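Local coordinates for VirX1 (Cyanophage Syn10, PDB 6QGM), which is a viral halogenase of the flavin-dependent tryptophan halogenase family and iodinates diverse substrates, at residues B[21-26]-B[56-61]; B[66-72]-B[171-175]; B[244-248]-B[400-404]; B[274-278]-B[309-313]; B[404-409]-B[441-445]. All blocks are in the same frame, centred on the assembly; numbering follows the deposited sequence.

How the contacts relate
Contacts 1, 3 and 5 are buried, whereas contacts 2 and 4 are only partly so. Contacts 1 and 2 adjoin: Leu57 on helix 52-59 packs on Trp67 and Phe172, and their centres lie about 15 Å apart. Contacts 3 and 5, with centres about 9 Å apart across the chain's centre from contact 1, both use helix 382-408 and share Ala404; Asp401 OD1 probably bonds Trp442 NE1. Contact 4 is nested in the loop closed by contact 3. Lysine salt bridges mark contacts 1 and 3, weak bonds to a glutamate mark contact 4, and contacts 2 and 5 rest on aromatic, sulfur and aliphatic packing.

Contact 1: B[21-26]-B[56-61]; sequences AALSKL and FLHLLD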
# COMPACT_ATOMS: atom_id res chain seq x y z
N ALA B 21 -6.48 -17.83 33.61
CA ALA B 21 -7.53 -16.89 34.09
C ALA B 21 -8.42 -16.46 32.91
O ALA B 21 -9.65 -16.66 33.00
CB ALA B 21 -6.90 -15.70 34.76
N ALA B 22 -7.81 -15.90 31.86
CA ALA B 22 -8.50 -15.43 30.63
C ALA B 22 -9.37 -16.54 30.04
O ALA B 22 -10.57 -16.30 29.85
CB ALA B 22 -7.48 -14.96 29.62
N LEU B 23 -8.79 -17.71 29.78
CA LEU B 23 -9.51 -18.86 29.17
C LEU B 23 -10.64 -19.31 30.11
O LEU B 23 -11.76 -19.52 29.60
CB LEU B 23 -8.51 -20.00 28.90
CG LEU B 23 -7.56 -19.77 27.71
CD1 LEU B 23 -6.69 -20.99 27.44
CD2 LEU B 23 -8.32 -19.40 26.45
N SER B 24 -10.38 -19.43 31.41
CA SER B 24 -11.37 -19.93 32.41
C SER B 24 -12.60 -18.99 32.46
O SER B 24 -13.72 -19.50 32.63
CB SER B 24 -10.75 -20.10 33.78
OG SER B 24 -10.56 -18.85 34.42
N LYS B 25 -12.39 -17.68 32.30
CA LYS B 25 -13.43 -16.63 32.44
C LYS B 25 -14.11 -16.38 31.08
O LYS B 25 -15.35 -16.38 31.06
CB LYS B 25 -12.83 -15.36 33.03
CG LYS B 25 -13.80 -14.20 33.17
CD LYS B 25 -13.55 -13.32 34.36
CE LYS B 25 -14.55 -12.19 34.48
NZ LYS B 25 -14.56 -11.32 33.27
N LEU B 26 -13.34 -16.18 30.00
CA LEU B 26 -13.86 -15.76 28.67
C LEU B 26 -14.22 -16.97 27.79
O LEU B 26 -14.89 -16.77 26.76
CB LEU B 26 -12.82 -14.87 27.98
CG LEU B 26 -12.33 -13.67 28.79
CD1 LEU B 26 -11.21 -12.94 28.08
CD2 LEU B 26 -13.47 -12.71 29.06
N PHE B 56 -6.82 -6.07 28.91
CA PHE B 56 -6.75 -7.38 29.59
C PHE B 56 -7.47 -7.26 30.94
O PHE B 56 -8.38 -8.06 31.22
CB PHE B 56 -5.29 -7.84 29.73
CG PHE B 56 -5.12 -9.18 30.38
CD1 PHE B 56 -5.22 -10.35 29.63
CD2 PHE B 56 -4.92 -9.30 31.75
CE1 PHE B 56 -5.13 -11.59 30.24
CE2 PHE B 56 -4.81 -10.54 32.36
CZ PHE B 56 -4.91 -11.68 31.60
N LEU B 57 -7.09 -6.26 31.74
CA LEU B 57 -7.68 -6.06 33.09
C LEU B 57 -9.20 -5.88 32.97
O LEU B 57 -9.93 -6.51 33.76
CB LEU B 57 -7.01 -4.84 33.74
CG LEU B 57 -5.56 -5.07 34.18
CD1 LEU B 57 -4.89 -3.73 34.47
CD2 LEU B 57 -5.52 -6.02 35.38
N HIS B 58 -9.64 -5.07 32.00
CA HIS B 58 -11.08 -4.75 31.77
C HIS B 58 -11.83 -6.02 31.36
O HIS B 58 -12.95 -6.24 31.88
CB HIS B 58 -11.20 -3.55 30.80
CG HIS B 58 -11.14 -2.22 31.48
ND1 HIS B 58 -12.27 -1.62 32.00
CD2 HIS B 58 -10.11 -1.38 31.74
CE1 HIS B 58 -11.94 -0.46 32.56
NE2 HIS B 58 -10.62 -0.30 32.40
N LEU B 59 -11.22 -6.86 30.51
CA LEU B 59 -11.80 -8.15 30.05
C LEU B 59 -11.98 -9.11 31.23
O LEU B 59 -12.92 -9.93 31.17
CB LEU B 59 -10.88 -8.79 28.99
CG LEU B 59 -10.97 -8.22 27.58
CD1 LEU B 59 -9.76 -8.63 26.76
CD2 LEU B 59 -12.26 -8.67 26.90
N LEU B 60 -11.14 -9.01 32.27
CA LEU B 60 -11.20 -9.90 33.46
C LEU B 60 -11.93 -9.22 34.63
O LEU B 60 -11.99 -9.86 35.70
CB LEU B 60 -9.77 -10.29 33.88
CG LEU B 60 -9.01 -11.18 32.90
CD1 LEU B 60 -7.76 -11.74 33.55
CD2 LEU B 60 -9.88 -12.33 32.40
N ASP B 61 -12.43 -7.98 34.44
CA ASP B 61 -13.22 -7.20 35.42
C ASP B 61 -12.38 -6.85 36.65
O ASP B 61 -12.98 -6.68 37.73
CB ASP B 61 -14.47 -7.95 35.87
CG ASP B 61 -15.58 -8.03 34.83
OD1 ASP B 61 -15.93 -6.96 34.25
OD2 ASP B 61 -16.10 -9.16 34.64
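Lys25 reaches across from helix 14-26 to the end of helix 52-59, where its NZ finds two acceptors. It forms a salt bridge with Asp61 OD2 at 3.0 Å, arriving from above the carboxylate plane (54° out of it), and a weak hydrogen bond with the carbonyl oxygen Leu59 O. Both acceptors lie where the helix stops: Asp61, with positive phi, closes it in a Schellman motif, and Lys25 thus supplies a donor to a carbonyl of the last turn. The other carboxylate oxygen of Asp61, OD1, makes a salt bridge with Lys478 of the second subunit. Helix 14-26 follows strand 6-10 and a glycine-rich turn, consistent with the first strand-turn-helix of a Rossmann-type nucleotide-binding fold. Within it Ala21 O accepts twice, from Lys25 N and from Ser24 OG at 2.8 Å, while Ser24 OG also bonds Asn184. Away from NZ, helix 14-26 meets helix 52-59 and Leu60 just after it through apolar groups: Leu60 CD2 sits 3.8 Å from Ala22 CA, Ala22 CB lies 4.2 Å from Phe56 CE1, and Leu26 CD1 approaches Leu59 CB at 4.3 Å. Leu26 O is bonded by Asn374 ND2.

Contact 2: B[66-72]-B[171-175]; sequences DWMPACN and LFGQY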
# COMPACT_ATOMS: atom_id res chain seq x y z
N ASP B 66 -8.32 -3.87 43.99
CA ASP B 66 -8.33 -5.30 44.39
C ASP B 66 -6.98 -5.98 44.12
O ASP B 66 -6.47 -6.65 45.05
CB ASP B 66 -9.44 -6.06 43.66
CG ASP B 66 -10.84 -5.57 44.00
OD1 ASP B 66 -11.02 -4.84 44.99
OD2 ASP B 66 -11.76 -5.91 43.25
N TRP B 67 -6.45 -5.85 42.91
CA TRP B 67 -5.29 -6.64 42.42
C TRP B 67 -3.96 -5.91 42.69
O TRP B 67 -2.96 -6.60 42.91
CB TRP B 67 -5.47 -7.02 40.95
CG TRP B 67 -5.31 -5.90 39.97
CD1 TRP B 67 -6.30 -5.15 39.40
CD2 TRP B 67 -4.08 -5.42 39.40
NE1 TRP B 67 -5.77 -4.23 38.54
CE2 TRP B 67 -4.41 -4.36 38.54
CE3 TRP B 67 -2.73 -5.75 39.58
CZ2 TRP B 67 -3.44 -3.67 37.81
CZ3 TRP B 67 -1.77 -5.05 38.88
CH2 TRP B 67 -2.12 -4.03 38.01
N MET B 68 -3.94 -4.57 42.69
CA MET B 68 -2.66 -3.81 42.77
C MET B 68 -1.93 -4.13 44.07
O MET B 68 -0.76 -4.48 44.05
CB MET B 68 -2.89 -2.30 42.61
CG MET B 68 -3.20 -1.91 41.20
SD MET B 68 -3.30 -0.14 40.85
CE MET B 68 -1.59 0.33 41.09
N PRO B 69 -2.58 -4.07 45.25
CA PRO B 69 -1.89 -4.35 46.51
C PRO B 69 -1.39 -5.79 46.62
O PRO B 69 -0.39 -6.01 47.25
CB PRO B 69 -2.93 -4.06 47.59
CG PRO B 69 -3.93 -3.16 46.89
CD PRO B 69 -3.99 -3.71 45.48
N ALA B 70 -2.07 -6.73 45.97
CA ALA B 70 -1.74 -8.18 46.01
C ALA B 70 -0.42 -8.48 45.27
O ALA B 70 0.10 -9.58 45.45
CB ALA B 70 -2.88 -8.97 45.45
N CYS B 71 0.10 -7.55 44.47
CA CYS B 71 1.38 -7.76 43.74
C CYS B 71 2.25 -6.49 43.72
O CYS B 71 2.94 -6.28 42.71
CB CYS B 71 1.12 -8.26 42.33
SG CYS B 71 0.13 -7.16 41.29
N ASN B 72 2.25 -5.73 44.83
CA ASN B 72 3.14 -4.57 45.05
C ASN B 72 3.12 -3.65 43.83
O ASN B 72 4.18 -3.07 43.50
CB ASN B 72 4.58 -5.00 45.35
CG ASN B 72 4.71 -5.58 46.73
OD1 ASN B 72 4.49 -4.89 47.71
ND2 ASN B 72 5.06 -6.85 46.82
N LEU B 171 3.61 -12.47 41.50
CA LEU B 171 2.49 -12.20 42.44
C LEU B 171 1.22 -11.89 41.66
O LEU B 171 0.14 -12.28 42.13
CB LEU B 171 2.88 -11.05 43.38
CG LEU B 171 4.00 -11.36 44.38
CD1 LEU B 171 4.04 -10.26 45.42
CD2 LEU B 171 3.82 -12.72 45.04
N PHE B 172 1.33 -11.24 40.51
CA PHE B 172 0.17 -10.96 39.62
C PHE B 172 -0.44 -12.29 39.18
O PHE B 172 -1.69 -12.44 39.23
CB PHE B 172 0.56 -10.10 38.41
CG PHE B 172 -0.63 -9.76 37.55
CD1 PHE B 172 -1.65 -8.97 38.03
CD2 PHE B 172 -0.74 -10.28 36.27
CE1 PHE B 172 -2.77 -8.68 37.26
CE2 PHE B 172 -1.84 -9.95 35.49
CZ PHE B 172 -2.85 -9.15 35.97
N GLY B 173 0.42 -13.23 38.76
CA GLY B 173 0.01 -14.60 38.41
C GLY B 173 -0.68 -15.28 39.58
O GLY B 173 -1.75 -15.87 39.38
N GLN B 174 -0.07 -15.20 40.76
CA GLN B 174 -0.60 -15.80 42.01
C GLN B 174 -1.99 -15.24 42.30
O GLN B 174 -2.83 -15.99 42.80
CB GLN B 174 0.37 -15.58 43.18
CG GLN B 174 1.62 -16.44 43.08
CD GLN B 174 1.27 -17.90 42.96
OE1 GLN B 174 1.27 -18.47 41.87
NE2 GLN B 174 0.94 -18.53 44.07
N TYR B 175 -2.24 -13.97 41.97
CA TYR B 175 -3.56 -13.33 42.20
C TYR B 175 -4.58 -13.96 41.25
O TYR B 175 -5.63 -14.46 41.73
CB TYR B 175 -3.46 -11.82 42.03
CG TYR B 175 -4.73 -11.09 42.39
CD1 TYR B 175 -5.04 -10.77 43.70
CD2 TYR B 175 -5.63 -10.73 41.40
CE1 TYR B 175 -6.22 -10.12 44.02
CE2 TYR B 175 -6.81 -10.06 41.70
CZ TYR B 175 -7.10 -9.75 43.01
OH TYR B 175 -8.25 -9.09 43.30
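An aromatic cluster joins the chain around helix 64-67 to helix 169-181, with Trp67 meeting both Phe172 and Tyr175. The edge of Phe172 is directed at the face of the Trp67 six-membered ring in an offset edge-to-face pair, centroids 5.3 Å apart and planes at 72°; the nearest atoms are Trp67 CE3 and Phe172 CD1, 3.7 Å apart. Met68 CG covers the opposite face of the indole, which is thereby held between a methionine chain and a phenyl edge. The Tyr175 ring lies against CA and CB of the same tryptophan: Trp67 CA stands 3.8 Å from the tyrosine centroid as a CH-pi contact over the face, with CB over that ring too. Tyr175 CG lies anti to its own N (chi1 -174°), which sends the ring out from the helix along this surface, where Ala70 CB meets CD1 at 3.3 Å and Asp66 CB comes to OH.

One turn back on the helix, Leu171 CB packs on Cys71 CB at 3.5 Å. The cysteine sulfur stays near the ring plane of Phe172, 5.4 Å from SG to the centroid, a sulfur-aromatic contact at the edge. Tyr165 adds another edge-to-face partner to Trp67, and Phe53 of helix 52-59 meets Phe172. Through offset edge-to-face and CH-pi contacts, the cluster packs the short helix 64-67 and the turn after it against helix 169-181 in the halogenase fold.

Contact 3: B[244-248]-B[400-404]; sequences FSKKL and SDFVA
Lys247 NZ is gripped by two side chains of helix 382-408: it donates to Ser400 OG at 2.8 Å and forms a salt bridge with Asp401 OD1 at 2.9 Å, coming from above the carboxylate plane (70° out of it). The lysine leaves its backbone with CG between N and the carbonyl carbon (chi1 53°) and continues as an extended chain that carries NZ to the helix. Ser400 serves twice: OG accepts from the lysine, and CB lies over the centre of the Phe244 ring, 3.8 Å from the centroid, a CH-pi contact. Leu248 CD2 meets Val403 CG1 at 3.8 Å and Ala404 CA at the same distance, while Lys247 CB touches Ala404 CB.

A second shell sets these groups. Phe244 O accepts from both Lys247 N and Leu248 N, from opposite faces of its plane, fixing the turn from which Lys247 and Leu248 reach the helix. Ser400 OG is also hydrogen-bonded to carbonyls of the preceding turn, Ile396 and Asp397. The loop joins strands 241-243 and 252-258, laying this turn along helix 382-408, whose other neighbours include helix 462-468 against Phe402.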
# COMPACT_ATOMS: atom_id res chain seq x y z
N PHE B 244 16.75 -11.01 16.50
CA PHE B 244 16.64 -9.59 16.05
C PHE B 244 18.03 -8.93 15.93
O PHE B 244 18.07 -7.67 15.81
CB PHE B 244 15.78 -8.77 17.01
CG PHE B 244 14.31 -9.13 17.07
CD1 PHE B 244 13.60 -9.37 15.91
CD2 PHE B 244 13.64 -9.19 18.28
CE1 PHE B 244 12.25 -9.70 15.96
CE2 PHE B 244 12.29 -9.51 18.33
CZ PHE B 244 11.61 -9.77 17.17
N SER B 245 19.12 -9.71 15.97
CA SER B 245 20.53 -9.24 16.14
C SER B 245 20.97 -8.33 14.98
O SER B 245 21.99 -7.62 15.15
CB SER B 245 21.50 -10.38 16.33
OG SER B 245 21.13 -11.49 15.54
N LYS B 246 20.24 -8.33 13.86
CA LYS B 246 20.53 -7.45 12.71
C LYS B 246 20.15 -5.99 13.00
O LYS B 246 20.77 -5.14 12.35
CB LYS B 246 19.88 -8.02 11.45
CG LYS B 246 20.84 -8.89 10.62
CD LYS B 246 20.35 -10.26 10.15
CE LYS B 246 21.53 -11.19 10.02
NZ LYS B 246 21.22 -12.35 9.15
N LYS B 247 19.22 -5.70 13.92
CA LYS B 247 18.84 -4.30 14.27
C LYS B 247 18.95 -4.01 15.78
O LYS B 247 19.06 -2.80 16.16
CB LYS B 247 17.42 -3.97 13.77
CG LYS B 247 16.35 -4.95 14.21
CD LYS B 247 15.06 -4.77 13.48
CE LYS B 247 13.96 -5.57 14.12
NZ LYS B 247 12.71 -5.41 13.36
N LEU B 248 18.90 -5.04 16.62
CA LEU B 248 19.03 -4.91 18.09
C LEU B 248 20.21 -5.77 18.56
O LEU B 248 20.15 -7.00 18.39
CB LEU B 248 17.71 -5.35 18.74
CG LEU B 248 16.50 -4.48 18.41
CD1 LEU B 248 15.21 -5.19 18.80
CD2 LEU B 248 16.61 -3.13 19.10
N SER B 400 9.68 -4.35 17.35
CA SER B 400 11.16 -4.53 17.32
C SER B 400 11.80 -3.41 16.48
O SER B 400 12.84 -2.88 16.91
CB SER B 400 11.57 -5.92 16.85
OG SER B 400 11.12 -6.16 15.52
N ASP B 401 11.17 -3.03 15.35
CA ASP B 401 11.58 -1.84 14.53
C ASP B 401 11.47 -0.56 15.36
O ASP B 401 12.40 0.27 15.30
CB ASP B 401 10.74 -1.71 13.26
CG ASP B 401 11.27 -2.48 12.07
OD1 ASP B 401 12.46 -2.84 12.09
OD2 ASP B 401 10.50 -2.74 11.16
N PHE B 402 10.36 -0.37 16.07
CA PHE B 402 10.12 0.84 16.91
C PHE B 402 11.23 0.95 17.95
O PHE B 402 11.82 2.04 18.12
CB PHE B 402 8.72 0.79 17.53
CG PHE B 402 8.41 1.97 18.42
CD1 PHE B 402 8.78 3.26 18.09
CD2 PHE B 402 7.70 1.77 19.59
CE1 PHE B 402 8.47 4.33 18.94
CE2 PHE B 402 7.40 2.83 20.44
CZ PHE B 402 7.79 4.10 20.12
N VAL B 403 11.54 -0.15 18.63
CA VAL B 403 12.60 -0.21 19.68
C VAL B 403 13.94 0.12 19.01
O VAL B 403 14.69 0.91 19.58
CB VAL B 403 12.59 -1.58 20.40
CG1 VAL B 403 13.82 -1.81 21.25
CG2 VAL B 403 11.35 -1.74 21.24
N ALA B 404 14.22 -0.43 17.82
CA ALA B 404 15.47 -0.18 17.07
C ALA B 404 15.63 1.33 16.79
O ALA B 404 16.79 1.81 16.83
CB ALA B 404 15.51 -0.98 15.79

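Contact 4: B[274-278]-B[309-313]; sequences HAMKN and EFREH
His313 drives the edge of its imidazole at the face of His274: CE1 stands 3.3 Å above the plane, over the ring's centre. The centroids are 4.3 Å apart and the planes inclined at 52°, an edge-to-face pair. The CG of His313 is anti to its N (chi1 170°), which swings the ring off the helix toward the strand. One face of this second imidazole receives Met276 SD, 4.0 Å from its centroid, a sulfur-aromatic contact over the face with the sulfur offset toward the rim. The methionine gets there by folding: its chain bends at chi2 (-90°) and again at chi3, so that the sulfur lies on the ring while CE turns to the helix, 3.6 Å from His313 CB. Met276, Lys277 and Asn278 link strands 270-275 and 279-285, an antiparallel hairpin in the middle of the seven-stranded sheet, and helix 303-314 packs on that sheet, Phe310 touching strands 252-258 and 290-296. At the hairpin turn Glu309, extended beyond CG, lays its carboxylate across the backbone. OE1 takes a weak hydrogen bond from Lys277 N at 3.3 Å and another weak one from Tyr294 OH. OE2 is met, also weakly, by Asn278 ND2 at 2.7 Å, the amide being steeply turned against the carboxylate. Lys277 lets its CB rest on OE1 while its extended chain carries NZ away.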
# COMPACT_ATOMS: atom_id res chain seq x y z
N HIS B 274 17.69 4.25 31.30
CA HIS B 274 18.98 4.97 31.38
C HIS B 274 19.97 4.33 30.40
O HIS B 274 20.39 3.19 30.68
CB HIS B 274 19.51 4.94 32.80
CG HIS B 274 20.70 5.82 32.98
ND1 HIS B 274 20.62 7.01 33.63
CD2 HIS B 274 21.97 5.69 32.56
CE1 HIS B 274 21.80 7.58 33.65
NE2 HIS B 274 22.64 6.80 32.98
N ALA B 275 20.33 5.01 29.31
CA ALA B 275 21.29 4.49 28.32
C ALA B 275 22.68 4.44 28.95
O ALA B 275 23.10 5.46 29.55
CB ALA B 275 21.28 5.33 27.08
N MET B 276 23.35 3.29 28.82
CA MET B 276 24.69 2.99 29.40
C MET B 276 25.70 2.86 28.26
O MET B 276 25.34 3.24 27.12
CB MET B 276 24.64 1.70 30.21
CG MET B 276 23.56 1.71 31.27
SD MET B 276 24.16 2.36 32.81
CE MET B 276 25.06 0.93 33.43
N LYS B 277 26.91 2.34 28.52
CA LYS B 277 28.00 2.27 27.51
C LYS B 277 27.68 1.21 26.45
O LYS B 277 28.03 1.45 25.28
CB LYS B 277 29.36 2.03 28.18
CG LYS B 277 29.89 3.22 28.97
CD LYS B 277 31.06 2.90 29.87
CE LYS B 277 31.92 4.13 30.12
NZ LYS B 277 32.97 3.87 31.14
N ASN B 278 27.01 0.11 26.84
CA ASN B 278 26.79 -1.08 25.98
C ASN B 278 25.32 -1.53 26.03
O ASN B 278 25.07 -2.70 25.72
CB ASN B 278 27.70 -2.25 26.38
CG ASN B 278 29.15 -1.82 26.48
OD1 ASN B 278 29.83 -1.65 25.47
ND2 ASN B 278 29.60 -1.62 27.70
N GLU B 309 30.05 -1.98 35.54
CA GLU B 309 29.23 -0.86 34.98
C GLU B 309 27.94 -0.68 35.80
O GLU B 309 27.71 0.44 36.29
CB GLU B 309 28.83 -1.16 33.54
CG GLU B 309 29.58 -0.38 32.49
CD GLU B 309 28.92 -0.54 31.13
OE1 GLU B 309 27.93 0.21 30.86
OE2 GLU B 309 29.36 -1.46 30.35
N PHE B 310 27.15 -1.75 35.91
CA PHE B 310 25.78 -1.76 36.49
C PHE B 310 25.81 -1.35 37.96
O PHE B 310 25.04 -0.47 38.37
CB PHE B 310 25.11 -3.12 36.28
CG PHE B 310 23.66 -3.19 36.69
CD1 PHE B 310 22.77 -2.16 36.39
CD2 PHE B 310 23.17 -4.31 37.34
CE1 PHE B 310 21.44 -2.25 36.77
CE2 PHE B 310 21.84 -4.39 37.72
CZ PHE B 310 20.97 -3.36 37.43
N ARG B 311 26.71 -1.98 38.73
CA ARG B 311 26.93 -1.69 40.18
C ARG B 311 27.37 -0.23 40.35
O ARG B 311 26.80 0.44 41.22
CB ARG B 311 27.96 -2.65 40.78
CG ARG B 311 27.46 -4.08 40.91
CD ARG B 311 28.44 -5.01 41.57
NE ARG B 311 27.94 -6.37 41.50
CZ ARG B 311 27.03 -6.89 42.33
NH1 ARG B 311 26.51 -6.17 43.31
NH2 ARG B 311 26.65 -8.14 42.17
N GLU B 312 28.33 0.24 39.54
CA GLU B 312 28.83 1.64 39.56
C GLU B 312 27.63 2.57 39.35
O GLU B 312 27.47 3.51 40.14
CB GLU B 312 29.92 1.87 38.50
CG GLU B 312 31.33 1.45 38.95
CD GLU B 312 32.47 1.72 37.98
OE1 GLU B 312 32.26 1.60 36.74
OE2 GLU B 312 33.58 2.05 38.45
N HIS B 313 26.80 2.28 38.34
CA HIS B 313 25.61 3.07 37.96
C HIS B 313 24.62 3.14 39.13
O HIS B 313 23.98 4.18 39.27
CB HIS B 313 24.94 2.51 36.71
CG HIS B 313 23.61 3.13 36.44
ND1 HIS B 313 23.47 4.40 35.91
CD2 HIS B 313 22.36 2.66 36.65
CE1 HIS B 313 22.20 4.69 35.82
NE2 HIS B 313 21.49 3.64 36.26

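Contact 5: B[404-409]-B[441-445]; sequences AMHYAY and TWQDL
Trp442 and Met405 make the main contact between helix 441-451 and helix 382-408; the axes of the segments 404-408 and 441-445 approach to 12.8 Å and cross at -50°, a gap bridged by long side chains. Sulfur and CH-pi contacts come first. Met405, extended through chi3, slides along one face of the indole: CG is 3.7 Å from the centroid of the six-membered ring, SD stands 4.8 Å above it almost on the normal as a distant Met-aromatic contact, and CE lies over the ring system. That methyl also reaches Thr441 OG1 at 3.4 Å, near the start of the helix.

Apolar contacts follow the rim of the indole. Ala404 CB and Ala408 CB, one helical turn apart, both touch it near its plane, the second at 3.5 Å from CH2. The side chains of Met405 and Leu445 reach toward each other tip to tip, with SD 4.0 Å from Leu445 CD2. Tyr409 packs obliquely on Trp442, sliding past it in the opposite direction: CE2 comes 3.8 Å from CZ3, and its OH reaches Leu445 CD2.

Tyr427 stacks on Trp442 as well, and Ile462 of helix 462-468 packs on both Met405 and Leu445. Tyr409 O takes a hydrogen bond from Arg376 of the third subunit, so the chain just beyond helix 382-408 also meets a neighbouring subunit.

The indole NH of Trp442 is satisfied by Asp401. No hydrogen bond joins the two segments, and the helices are held together here by dispersion and shape.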
# COMPACT_ATOMS: atom_id res chain seq x y z
N ALA B 404 14.22 -0.43 17.82
CA ALA B 404 15.47 -0.18 17.07
C ALA B 404 15.63 1.33 16.79
O ALA B 404 16.79 1.81 16.83
CB ALA B 404 15.51 -0.98 15.79
N MET B 405 14.53 2.06 16.56
CA MET B 405 14.56 3.50 16.22
C MET B 405 15.10 4.33 17.40
O MET B 405 15.71 5.37 17.13
CB MET B 405 13.18 4.00 15.82
CG MET B 405 12.78 3.60 14.42
SD MET B 405 11.28 4.39 13.85
CE MET B 405 11.13 3.68 12.21
N HIS B 406 14.91 3.87 18.64
CA HIS B 406 15.43 4.52 19.88
C HIS B 406 16.96 4.61 19.84
O HIS B 406 17.51 5.57 20.40
CB HIS B 406 15.00 3.76 21.14
CG HIS B 406 13.54 3.76 21.41
ND1 HIS B 406 12.62 3.27 20.51
CD2 HIS B 406 12.83 4.14 22.49
CE1 HIS B 406 11.40 3.38 21.01
NE2 HIS B 406 11.51 3.91 22.23
N TYR B 407 17.61 3.61 19.24
CA TYR B 407 19.08 3.52 19.12
C TYR B 407 19.53 4.28 17.87
O TYR B 407 20.46 5.09 17.95
CB TYR B 407 19.53 2.05 19.04
CG TYR B 407 19.26 1.21 20.27
CD1 TYR B 407 20.09 1.30 21.37
CD2 TYR B 407 18.21 0.32 20.32
CE1 TYR B 407 19.87 0.53 22.50
CE2 TYR B 407 17.96 -0.45 21.44
CZ TYR B 407 18.80 -0.35 22.54
OH TYR B 407 18.58 -1.11 23.65
N ALA B 408 18.86 4.01 16.75
CA ALA B 408 19.28 4.40 15.39
C ALA B 408 19.49 5.92 15.29
O ALA B 408 20.42 6.34 14.57
CB ALA B 408 18.23 3.94 14.40
N TYR B 409 18.64 6.69 15.98
CA TYR B 409 18.55 8.17 15.85
C TYR B 409 19.29 8.88 16.99
O TYR B 409 19.31 10.10 16.97
CB TYR B 409 17.08 8.57 15.75
CG TYR B 409 16.47 8.20 14.43
CD1 TYR B 409 16.80 8.92 13.29
CD2 TYR B 409 15.60 7.13 14.31
CE1 TYR B 409 16.24 8.61 12.06
CE2 TYR B 409 15.06 6.79 13.08
CZ TYR B 409 15.40 7.53 11.95
OH TYR B 409 14.90 7.17 10.74
N THR B 441 8.12 1.32 8.08
CA THR B 441 8.07 2.57 8.88
C THR B 441 9.40 3.33 8.69
O THR B 441 9.32 4.55 8.52
CB THR B 441 7.63 2.33 10.33
OG1 THR B 441 8.67 1.68 11.07
CG2 THR B 441 6.33 1.55 10.40
N TRP B 442 10.56 2.64 8.66
CA TRP B 442 11.86 3.26 8.30
C TRP B 442 11.74 4.04 6.97
O TRP B 442 12.11 5.22 6.93
CB TRP B 442 12.98 2.22 8.20
CG TRP B 442 13.30 1.48 9.47
CD1 TRP B 442 12.85 0.24 9.84
CD2 TRP B 442 14.15 1.95 10.54
NE1 TRP B 442 13.35 -0.08 11.07
CE2 TRP B 442 14.16 0.94 11.52
CE3 TRP B 442 14.88 3.12 10.76
CZ2 TRP B 442 14.88 1.06 12.70
CZ3 TRP B 442 15.60 3.24 11.93
CH2 TRP B 442 15.59 2.22 12.89
N GLN B 443 11.25 3.37 5.93
CA GLN B 443 11.08 3.97 4.57
C GLN B 443 10.12 5.16 4.65
O GLN B 443 10.42 6.20 4.04
CB GLN B 443 10.58 2.90 3.60
CG GLN B 443 11.63 1.85 3.27
CD GLN B 443 11.04 0.67 2.54
OE1 GLN B 443 10.18 0.82 1.66
NE2 GLN B 443 11.49 -0.53 2.90
N ASP B 444 9.01 5.00 5.38
CA ASP B 444 7.88 5.96 5.38
C ASP B 444 8.26 7.21 6.18
O ASP B 444 7.93 8.35 5.74
CB ASP B 444 6.59 5.31 5.88
CG ASP B 444 6.06 4.20 4.97
OD1 ASP B 444 6.54 4.09 3.80
OD2 ASP B 444 5.18 3.44 5.42
N LEU B 445 8.96 7.00 7.30
CA LEU B 445 9.47 8.10 8.16
C LEU B 445 10.49 8.91 7.37
O LEU B 445 10.49 10.14 7.52
CB LEU B 445 10.10 7.49 9.42
CG LEU B 445 10.70 8.47 10.42
CD1 LEU B 445 9.62 9.41 10.96
CD2 LEU B 445 11.36 7.70 11.55